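Local coordinates for protein enterotoxin SEN variant (Staphylococcus aureus, PDB 6KRY) that probably acts as a superantigen toxin of the staphylococcal enterotoxin family, built from an OB-fold domain and a beta-grasp domain, at residues Asp6-Lys10 and Tyr189-Asn194; Leu18-Thr22 and Ile163-Asp167; Asn113-Arg119 and Ile137-Lys143. All blocks are in the same frame, centred on the assembly; numbering follows the deposited sequence.

Interaction 1 (Asp6-Lys10 and Tyr189-Asn194)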
loop_
_atom_site.group_PDB
_atom_site.type_symbol
_atom_site.label_atom_id
_atom_site.label_comp_id
_atom_site.label_asym_id
_atom_site.label_seq_id
_atom_site.Cartn_x
_atom_site.Cartn_y
_atom_site.Cartn_z
ATOM N N ASP A 6 18.211 11.077 8.710
ATOM C CA ASP A 6 16.814 11.046 9.078
ATOM C C ASP A 6 16.164 9.708 8.689
ATOM O O ASP A 6 14.990 9.455 9.030
ATOM C CB ASP A 6 16.030 12.139 8.344
ATOM C CG ASP A 6 16.317 13.529 8.869
ATOM O OD1 ASP A 6 16.745 13.626 10.039
ATOM O OD2 ASP A 6 16.112 14.493 8.102
ATOM N N LEU A 7 16.862 8.866 7.924
ATOM C CA LEU A 7 16.278 7.602 7.475
ATOM C C LEU A 7 16.712 6.483 8.411
ATOM O O LEU A 7 17.838 6.492 8.892
ATOM C CB LEU A 7 16.737 7.300 6.057
ATOM C CG LEU A 7 16.279 8.294 4.998
ATOM C CD1 LEU A 7 16.933 7.917 3.693
ATOM C CD2 LEU A 7 14.753 8.308 4.879
ATOM N N LYS A 8 15.812 5.537 8.662
ATOM C CA LYS A 8 16.107 4.389 9.525
ATOM C C LYS A 8 16.966 3.379 8.750
ATOM O O LYS A 8 16.977 3.343 7.513
ATOM C CB LYS A 8 14.815 3.708 9.985
ATOM C CG LYS A 8 13.794 4.603 10.664
ATOM C CD LYS A 8 14.169 5.002 12.059
ATOM C CE LYS A 8 13.155 5.947 12.674
ATOM N NZ LYS A 8 13.304 7.328 12.144
ATOM N N LYS A 9 17.656 2.535 9.503
ATOM C CA LYS A 9 18.613 1.605 8.967
ATOM C C LYS A 9 18.000 0.196 8.887
ATOM O O LYS A 9 17.388 -0.247 9.839
ATOM C CB LYS A 9 19.830 1.593 9.895
ATOM C CG LYS A 9 21.162 1.571 9.183
ATOM C CD LYS A 9 22.340 1.876 10.079
ATOM C CE LYS A 9 23.391 0.781 10.052
ATOM N NZ LYS A 9 23.572 0.156 8.709
ATOM N N LYS A 10 18.205 -0.513 7.768
ATOM C CA LYS A 10 17.750 -1.894 7.657
ATOM C C LYS A 10 18.301 -2.789 8.792
ATOM O O LYS A 10 17.581 -3.651 9.298
ATOM C CB LYS A 10 18.177 -2.500 6.318
ATOM C CG LYS A 10 17.703 -3.923 6.114
ATOM C CD LYS A 10 18.139 -4.497 4.806
ATOM C CE LYS A 10 17.584 -5.873 4.572
ATOM N NZ LYS A 10 17.910 -6.337 3.220
ATOM N N TYR A 189 7.357 11.841 1.241
ATOM C CA TYR A 189 8.074 10.627 1.126
ATOM C C TYR A 189 7.697 9.671 2.261
ATOM O O TYR A 189 7.144 10.089 3.266
ATOM C CB TYR A 189 9.576 10.907 1.078
ATOM C CG TYR A 189 10.246 11.209 2.400
ATOM C CD1 TYR A 189 10.410 12.515 2.843
ATOM C CD2 TYR A 189 10.764 10.191 3.188
ATOM C CE1 TYR A 189 11.056 12.793 4.042
ATOM C CE2 TYR A 189 11.402 10.451 4.386
ATOM C CZ TYR A 189 11.572 11.759 4.802
ATOM O OH TYR A 189 12.230 12.008 5.973
ATOM N N TYR A 190 7.963 8.382 2.020
ATOM C CA TYR A 190 7.990 7.364 3.041
ATOM C C TYR A 190 9.411 6.798 3.145
ATOM O O TYR A 190 10.121 6.664 2.134
ATOM C CB TYR A 190 7.028 6.224 2.719
ATOM C CG TYR A 190 5.565 6.586 2.664
ATOM C CD1 TYR A 190 4.984 7.403 3.624
ATOM C CD2 TYR A 190 4.739 6.042 1.699
ATOM C CE1 TYR A 190 3.642 7.744 3.575
ATOM C CE2 TYR A 190 3.392 6.346 1.649
ATOM C CZ TYR A 190 2.834 7.191 2.602
ATOM O OH TYR A 190 1.502 7.493 2.586
ATOM N N ASP A 191 9.808 6.465 4.370
ATOM C CA ASP A 191 11.029 5.794 4.632
ATOM C C ASP A 191 10.743 4.295 4.559
ATOM O O ASP A 191 9.935 3.780 5.332
ATOM C CB ASP A 191 11.543 6.242 5.998
ATOM C CG ASP A 191 12.766 5.537 6.554
ATOM O OD1 ASP A 191 13.216 4.510 5.957
ATOM O OD2 ASP A 191 13.275 6.025 7.627
ATOM N N LEU A 192 11.440 3.603 3.661
ATOM C CA LEU A 192 11.263 2.188 3.405
ATOM C C LEU A 192 11.518 1.321 4.639
ATOM O O LEU A 192 10.941 0.233 4.724
ATOM C CB LEU A 192 12.177 1.737 2.256
ATOM C CG LEU A 192 11.870 2.326 0.878
ATOM C CD1 LEU A 192 12.920 1.878 -0.119
ATOM C CD2 LEU A 192 10.471 1.944 0.408
ATOM N N TYR A 193 12.393 1.760 5.555
ATOM C CA TYR A 193 12.776 0.940 6.689
ATOM C C TYR A 193 12.124 1.450 7.968
ATOM O O TYR A 193 12.504 1.030 9.043
ATOM C CB TYR A 193 14.301 0.879 6.755
ATOM C CG TYR A 193 14.877 0.109 5.596
ATOM C CD1 TYR A 193 14.607 -1.233 5.426
ATOM C CD2 TYR A 193 15.672 0.732 4.651
ATOM C CE1 TYR A 193 15.134 -1.947 4.356
ATOM C CE2 TYR A 193 16.180 0.039 3.559
ATOM C CZ TYR A 193 15.919 -1.304 3.418
ATOM O OH TYR A 193 16.453 -1.947 2.357
ATOM N N ASN A 194 11.196 2.399 7.848
ATOM C CA ASN A 194 10.462 2.938 8.980
ATOM C C ASN A 194 9.071 2.292 8.991
ATOM O O ASN A 194 8.092 2.928 8.653
ATOM C CB ASN A 194 10.311 4.453 8.922
ATOM C CG ASN A 194 9.623 5.035 10.143
ATOM O OD1 ASN A 194 9.699 4.489 11.229
ATOM N ND2 ASN A 194 8.871 6.107 9.954
HETATM O O HOH W 1 12.293 8.005 8.948
HETATM O O HOH W 2 12.439 10.063 7.603
HETATM O O HOH W 3 15.890 4.168 5.254
HETATM O O HOH W 4 14.767 0.659 10.939
#
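Lys10 lays the start of its side chain over one face of the Tyr193 ring: CB stands 3.8 Å from the ring centroid, 17° off the normal, a CH-pi contact. With CG anti to the backbone N (chi1 -178°) and every later torsion extended, the lysine runs on past CE1 and carries NZ beyond the ring to the carbonyl oxygens of Ile163, Asn165 and Thr168. Tyr193 OH bonds to Ile163 O as well, which fixes the outer end of the ring.

The one direct hydrogen bond between the segments is made by Lys8 N, which donates almost straight (170°) to the syn lone pair of Asp191 OD2, 2.8 Å away. The other carboxylate oxygen, OD1, accepts Tyr193 N at 2.9 Å in an Asx turn, so backbone donors on both segments hold the carboxylate. The Lys8 side chain, bent at chi2, crosses Asp191 with CG 3.4 Å from OD2 and reaches on to Asn194 CB. A water donates to both Asp6 O and Asp191 OD2, and a second links Asp6 O to Tyr189 OH. Leu7 CD2 packs 3.8 Å from Asp191 CG and 4.0 Å from Tyr189 CE2.

Asp191 ends edge strand 188-191 of the beta-grasp sheet and starts a type I turn to Asn194. The N-terminal segment 6-10 crosses this end ahead of helix 15-26, with Leu7 reaching over strand 173-180 to Tyr225 on strand 218-225.

Interaction 2 (Leu18-Thr22 and Ile163-Asp167)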
loop_
_atom_site.group_PDB
_atom_site.type_symbol
_atom_site.label_atom_id
_atom_site.label_comp_id
_atom_site.label_asym_id
_atom_site.label_seq_id
_atom_site.Cartn_x
_atom_site.Cartn_y
_atom_site.Cartn_z
ATOM N N LEU A 18 11.961 -8.495 9.162
ATOM C CA LEU A 18 12.383 -8.475 7.774
ATOM C C LEU A 18 11.859 -9.705 7.038
ATOM O O LEU A 18 11.464 -9.636 5.868
ATOM C CB LEU A 18 13.914 -8.460 7.716
ATOM C CG LEU A 18 14.571 -7.147 8.098
ATOM C CD1 LEU A 18 16.083 -7.292 8.023
ATOM C CD2 LEU A 18 14.074 -6.020 7.193
ATOM N N PHE A 19 11.836 -10.850 7.726
ATOM C CA PHE A 19 11.336 -12.077 7.124
ATOM C C PHE A 19 9.847 -11.946 6.731
ATOM O O PHE A 19 9.408 -12.310 5.626
ATOM C CB PHE A 19 11.548 -13.216 8.117
ATOM C CG PHE A 19 11.189 -14.584 7.629
ATOM C CD1 PHE A 19 11.795 -15.137 6.509
ATOM C CD2 PHE A 19 10.352 -15.383 8.376
ATOM C CE1 PHE A 19 11.527 -16.444 6.111
ATOM C CE2 PHE A 19 10.107 -16.697 7.990
ATOM C CZ PHE A 19 10.649 -17.208 6.836
ATOM N N ASN A 20 9.043 -11.428 7.652
ATOM C CA ASN A 20 7.597 -11.183 7.399
ATOM C C ASN A 20 7.397 -10.085 6.336
ATOM O O ASN A 20 6.547 -10.266 5.475
ATOM C CB ASN A 20 6.878 -10.837 8.693
ATOM C CG ASN A 20 6.734 -12.075 9.550
ATOM O OD1 ASN A 20 7.228 -12.127 10.667
ATOM N ND2 ASN A 20 6.151 -13.108 8.983
ATOM N N LEU A 21 8.201 -9.013 6.355
ATOM C CA LEU A 21 8.102 -7.976 5.309
ATOM C C LEU A 21 8.467 -8.562 3.933
ATOM O O LEU A 21 7.846 -8.223 2.925
ATOM C CB LEU A 21 8.975 -6.773 5.677
ATOM C CG LEU A 21 8.429 -5.945 6.840
ATOM C CD1 LEU A 21 9.457 -4.928 7.304
ATOM C CD2 LEU A 21 7.162 -5.214 6.423
ATOM N N THR A 22 9.473 -9.427 3.895
ATOM C CA THR A 22 9.869 -10.054 2.650
ATOM C C THR A 22 8.685 -10.806 2.024
ATOM O O THR A 22 8.489 -10.738 0.798
ATOM C CB THR A 22 11.051 -11.008 2.873
ATOM O OG1 THR A 22 12.196 -10.309 3.365
ATOM C CG2 THR A 22 11.473 -11.710 1.606
ATOM N N ILE A 163 15.241 -5.346 -0.980
ATOM C CA ILE A 163 15.101 -4.362 0.055
ATOM C C ILE A 163 14.965 -5.018 1.426
ATOM O O ILE A 163 15.631 -4.597 2.359
ATOM C CB ILE A 163 13.853 -3.497 -0.226
ATOM C CG1 ILE A 163 14.028 -2.671 -1.489
ATOM C CG2 ILE A 163 13.510 -2.619 0.967
ATOM C CD1 ILE A 163 15.272 -1.873 -1.503
ATOM N N TYR A 164 14.033 -5.968 1.568
ATOM C CA TYR A 164 13.641 -6.434 2.920
ATOM C C TYR A 164 14.263 -7.785 3.310
ATOM O O TYR A 164 14.098 -8.215 4.447
ATOM C CB TYR A 164 12.112 -6.503 3.047
ATOM C CG TYR A 164 11.479 -5.143 3.017
ATOM C CD1 TYR A 164 11.858 -4.159 3.912
ATOM C CD2 TYR A 164 10.542 -4.806 2.059
ATOM C CE1 TYR A 164 11.315 -2.881 3.848
ATOM C CE2 TYR A 164 9.949 -3.548 2.013
ATOM C CZ TYR A 164 10.333 -2.585 2.912
ATOM O OH TYR A 164 9.781 -1.328 2.867
ATOM N N ASN A 165 15.030 -8.404 2.419
ATOM C CA ASN A 165 15.578 -9.753 2.675
ATOM C C ASN A 165 16.503 -9.772 3.880
ATOM O O ASN A 165 17.443 -8.971 3.971
ATOM C CB ASN A 165 16.350 -10.291 1.476
ATOM C CG ASN A 165 15.396 -10.667 0.392
ATOM O OD1 ASN A 165 15.161 -11.857 0.163
ATOM N ND2 ASN A 165 14.765 -9.659 -0.185
ATOM N N LYS A 166 16.245 -10.731 4.788
ATOM C CA LYS A 166 16.982 -10.870 6.010
ATOM C C LYS A 166 18.452 -11.265 5.779
ATOM O O LYS A 166 19.230 -11.130 6.697
ATOM C CB LYS A 166 16.335 -11.928 6.905
ATOM C CG LYS A 166 16.299 -13.322 6.307
ATOM C CD LYS A 166 15.483 -14.281 7.120
ATOM C CE LYS A 166 15.098 -15.523 6.351
ATOM N NZ LYS A 166 16.267 -16.269 5.879
ATOM N N ASP A 167 18.806 -11.764 4.595
ATOM C CA ASP A 167 20.181 -12.232 4.369
ATOM C C ASP A 167 20.837 -11.427 3.246
ATOM O O ASP A 167 21.815 -11.855 2.659
ATOM C CB ASP A 167 20.232 -13.722 4.051
ATOM C CG ASP A 167 18.996 -14.208 3.331
ATOM O OD1 ASP A 167 18.524 -13.472 2.417
ATOM O OD2 ASP A 167 18.477 -15.291 3.739
HETATM O O HOH W 5 13.775 -12.194 4.483
#
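The N-terminal helix 15-26 meets the loop that follows the long helix 146-161 of the beta-grasp domain, and Tyr164 is the loop residue with most surface against it. Its ring is held between Leu21 CB over one face, 4.0 Å from CG, and Ile163 CG2 over the centre of the opposite face, while Leu18 CD2 comes to the ring edge near its plane, 4.4 Å from CD1. Tyr164 CG is anti to its own carbonyl carbon (chi1 -68°), which brings the ring to Leu21. The carbonyl oxygen, Tyr164 O, is packed against Leu18 CB at 3.3 Å and lies 3.0 Å from Thr22 OG1.

Thr22 OG1 serves both its own helix and the loop. It donates to Leu18 O at 2.7 Å, arriving well above the carbonyl plane, and Thr22 N reaches the same oxygen from the opposite face in the regular helical bond, so Leu18 O is gripped by two donors. A water then donates a hydrogen bond to Thr22 OG1 and accepts one from Lys166 N, at 2.7 and 2.9 Å respectively, bridging helix and loop.

Farther out, near the surface, Lys166 runs side by side with Phe19 and points the same way. Its CE comes 3.3 Å from Phe19 CD1, while the bend at chi4 (60°) turns NZ to Asp167 OD2 for a salt bridge within the loop.

Tyr164 OH bonds to Leu192 O, just past strand 188-191, and to Arg154 of helix 146-161, while Tyr164 N is held by Glu158 of the same helix. The tyrosine therefore lies where helix 15-26, the end of helix 146-161 and the turn after strand 188-191 converge.

Interaction 3 (Asn113-Arg119 and Ile137-Lys143)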
loop_
_atom_site.group_PDB
_atom_site.type_symbol
_atom_site.label_atom_id
_atom_site.label_comp_id
_atom_site.label_asym_id
_atom_site.label_seq_id
_atom_site.Cartn_x
_atom_site.Cartn_y
_atom_site.Cartn_z
ATOM N N ASN A 113 -14.476 6.965 -12.134
ATOM C CA ASN A 113 -13.041 6.987 -11.835
ATOM C C ASN A 113 -12.268 6.016 -12.737
ATOM O O ASN A 113 -11.014 5.922 -12.649
ATOM C CB ASN A 113 -12.761 6.600 -10.382
ATOM C CG ASN A 113 -11.373 6.998 -9.931
ATOM O OD1 ASN A 113 -10.940 8.144 -10.173
ATOM N ND2 ASN A 113 -10.695 6.084 -9.239
ATOM N N GLN A 114 -12.968 5.339 -13.651
ATOM C CA GLN A 114 -12.320 4.327 -14.441
ATOM C C GLN A 114 -11.746 4.909 -15.731
ATOM O O GLN A 114 -12.505 5.337 -16.589
ATOM C CB GLN A 114 -13.333 3.237 -14.784
ATOM C CG GLN A 114 -14.097 2.707 -13.576
ATOM C CD GLN A 114 -13.157 2.177 -12.526
ATOM O OE1 GLN A 114 -12.274 1.359 -12.825
ATOM N NE2 GLN A 114 -13.320 2.640 -11.288
ATOM N N LEU A 115 -10.417 4.833 -15.926
ATOM C CA LEU A 115 -9.799 5.352 -17.187
ATOM C C LEU A 115 -10.068 4.428 -18.387
ATOM O O LEU A 115 -10.279 3.219 -18.259
ATOM C CB LEU A 115 -8.296 5.519 -16.985
ATOM C CG LEU A 115 -7.923 6.501 -15.880
ATOM C CD1 LEU A 115 -6.452 6.397 -15.608
ATOM C CD2 LEU A 115 -8.324 7.933 -16.265
ATOM N N ASP A 116 -10.010 5.014 -19.583
ATOM C CA ASP A 116 -10.255 4.240 -20.822
ATOM C C ASP A 116 -9.016 3.392 -21.148
ATOM O O ASP A 116 -9.104 2.404 -21.843
ATOM C CB ASP A 116 -10.672 5.152 -21.992
ATOM C CG ASP A 116 -9.686 6.248 -22.401
ATOM O OD1 ASP A 116 -8.648 6.427 -21.732
ATOM O OD2 ASP A 116 -9.977 6.940 -23.407
ATOM N N GLU A 117 -7.855 3.776 -20.625
ATOM C CA GLU A 117 -6.707 2.874 -20.685
ATOM C C GLU A 117 -5.758 3.158 -19.521
ATOM O O GLU A 117 -5.913 4.159 -18.857
ATOM C CB GLU A 117 -5.974 3.030 -22.008
ATOM C CG GLU A 117 -5.537 4.450 -22.272
ATOM C CD GLU A 117 -5.193 4.701 -23.728
ATOM O OE1 GLU A 117 -4.175 5.406 -23.974
ATOM O OE2 GLU A 117 -5.931 4.180 -24.610
ATOM N N GLU A 118 -4.807 2.240 -19.329
ATOM C CA GLU A 118 -3.826 2.256 -18.264
ATOM C C GLU A 118 -3.083 3.589 -18.261
ATOM O O GLU A 118 -2.529 3.954 -19.267
ATOM C CB GLU A 118 -2.743 1.194 -18.498
ATOM C CG GLU A 118 -3.201 -0.231 -18.268
ATOM C CD GLU A 118 -3.499 -0.588 -16.824
ATOM O OE1 GLU A 118 -3.320 0.288 -15.936
ATOM O OE2 GLU A 118 -3.901 -1.747 -16.579
ATOM N N ARG A 119 -3.037 4.274 -17.116
ATOM C CA ARG A 119 -2.194 5.425 -16.944
ATOM C C ARG A 119 -0.835 4.906 -16.485
ATOM O O ARG A 119 -0.768 3.963 -15.625
ATOM C CB ARG A 119 -2.780 6.393 -15.918
ATOM C CG ARG A 119 -2.226 7.814 -15.963
ATOM C CD ARG A 119 -3.251 8.848 -15.504
ATOM N NE ARG A 119 -4.234 9.325 -16.476
ATOM C CZ ARG A 119 -5.332 9.997 -16.163
ATOM N NH1 ARG A 119 -5.669 10.192 -14.909
ATOM N NH2 ARG A 119 -6.110 10.463 -17.112
ATOM N N ILE A 137 4.928 2.013 -13.279
ATOM C CA ILE A 137 3.809 1.268 -12.710
ATOM C C ILE A 137 2.560 1.855 -13.372
ATOM O O ILE A 137 2.608 2.961 -13.945
ATOM C CB ILE A 137 3.766 1.383 -11.177
ATOM C CG1 ILE A 137 3.545 2.837 -10.763
ATOM C CG2 ILE A 137 5.020 0.798 -10.535
ATOM C CD1 ILE A 137 3.308 3.035 -9.292
ATOM N N LYS A 138 1.466 1.110 -13.331
ATOM C CA LYS A 138 0.287 1.477 -14.046
ATOM C C LYS A 138 -0.930 1.373 -13.140
ATOM O O LYS A 138 -0.934 0.629 -12.186
ATOM C CB LYS A 138 0.072 0.528 -15.220
ATOM C CG LYS A 138 1.195 0.578 -16.234
ATOM C CD LYS A 138 0.973 -0.275 -17.451
ATOM C CE LYS A 138 2.294 -0.466 -18.160
ATOM N NZ LYS A 138 2.057 -0.738 -19.586
ATOM N N THR A 139 -1.950 2.156 -13.470
ATOM C CA THR A 139 -3.250 2.117 -12.780
ATOM C C THR A 139 -4.338 2.446 -13.800
ATOM O O THR A 139 -4.079 3.145 -14.789
ATOM C CB THR A 139 -3.310 3.059 -11.572
ATOM O OG1 THR A 139 -4.537 2.903 -10.866
ATOM C CG2 THR A 139 -3.177 4.517 -11.937
ATOM N N LYS A 140 -5.533 1.951 -13.515
ATOM C CA LYS A 140 -6.684 2.234 -14.334
ATOM C C LYS A 140 -7.566 3.306 -13.693
ATOM O O LYS A 140 -8.685 3.533 -14.162
ATOM C CB LYS A 140 -7.491 0.956 -14.573
ATOM C CG LYS A 140 -7.079 0.194 -15.824
ATOM C CD LYS A 140 -8.034 0.374 -17.010
ATOM C CE LYS A 140 -7.743 -0.608 -18.130
ATOM N NZ LYS A 140 -8.853 -0.680 -19.110
ATOM N N LYS A 141 -7.072 3.963 -12.653
ATOM C CA LYS A 141 -7.859 4.863 -11.803
ATOM C C LYS A 141 -7.385 6.295 -11.964
ATOM O O LYS A 141 -6.184 6.527 -11.961
ATOM C CB LYS A 141 -7.704 4.458 -10.343
ATOM C CG LYS A 141 -8.053 2.999 -10.066
ATOM C CD LYS A 141 -7.895 2.580 -8.618
ATOM C CE LYS A 141 -8.391 1.158 -8.416
ATOM N NZ LYS A 141 -7.796 0.506 -7.254
ATOM N N ALA A 142 -8.337 7.228 -12.102
ATOM C CA ALA A 142 -8.019 8.665 -12.222
ATOM C C ALA A 142 -7.507 9.193 -10.877
ATOM O O ALA A 142 -6.482 9.853 -10.812
ATOM C CB ALA A 142 -9.204 9.453 -12.723
ATOM N N LYS A 143 -8.250 8.874 -9.813
ATOM C CA LYS A 143 -7.875 9.020 -8.436
ATOM C C LYS A 143 -7.406 7.657 -7.937
ATOM O O LYS A 143 -8.164 6.699 -8.039
ATOM C CB LYS A 143 -9.054 9.445 -7.554
ATOM C CG LYS A 143 -9.539 10.868 -7.762
ATOM C CD LYS A 143 -10.489 11.308 -6.684
ATOM C CE LYS A 143 -10.958 12.706 -6.988
ATOM N NZ LYS A 143 -11.924 13.210 -5.987
#
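Asn113-Arg119 and Ile137-Lys143 run antiparallel, Arg119 and Thr139 forming a hydrogen-bonded pair (Arg119 N to Thr139 O 2.8 Å, Thr139 N to Arg119 O 3.1 Å) and Gln114 and Lys141 a non-hydrogen-bonded one, with corners in both segments between them. Leu115 N bonds to Lys140 O and Ala142 N to Asn113 O. Asn113 chi1 (-163°) carries the side-chain amide across to Lys143: OD1 takes Lys143 N at 2.8 Å on an in-plane lone pair, and ND2 gives a nearly straight bond (174°) to Lys143 O at 2.9 Å, which lies 5° out of the amide plane.

The Arg119-Thr139 pair belongs to the hairpin of strands 114-127 and 130-139 in the five-stranded beta-grasp sheet, strand 130-139 being an outermost strand of it; Asn113-Leu115 with Lys140-Lys143 continues the contact past the corners. Leu115 CD2 touches Ala142 CB at 4.0 Å and lies 3.3 Å above one face of the Arg119 guanidinium, offset toward its rim; Arg119 NH1 bonds to Ser215. Glu118 brings OE1 3.5 Å from Lys138 CB, and Lys140 CG lies 3.8 Å from Glu118 CD, the two side chains crossing at about a right angle. Thr139 OG1 accepts Lys141 N (ST turn) and, like Lys141 NZ, bonds to Glu148 of helix 146-161.

In the fold
Interactions 1 and 2 adjoin, their centres about 14 Å apart, sharing the turn after strand 188-191 and the loop after helix 146-161. Interaction 3 lies across the chain's centre, about 29 Å and 31 Å from them centre to centre. The contacts are nested along the sequence: 113-119 with 137-143 falls inside the loop closed by 18-22 with 163-167, itself inside that closed by 6-10 with 189-194. Interactions 1 and 3 reach the two outermost strands of one five-stranded sheet, 188-191 and 130-139. The first two thus fold the N-terminal segment and helix 15-26 back onto the beta-grasp domain, whereas the third lies at the hairpin on the opposite side of the chain's centre.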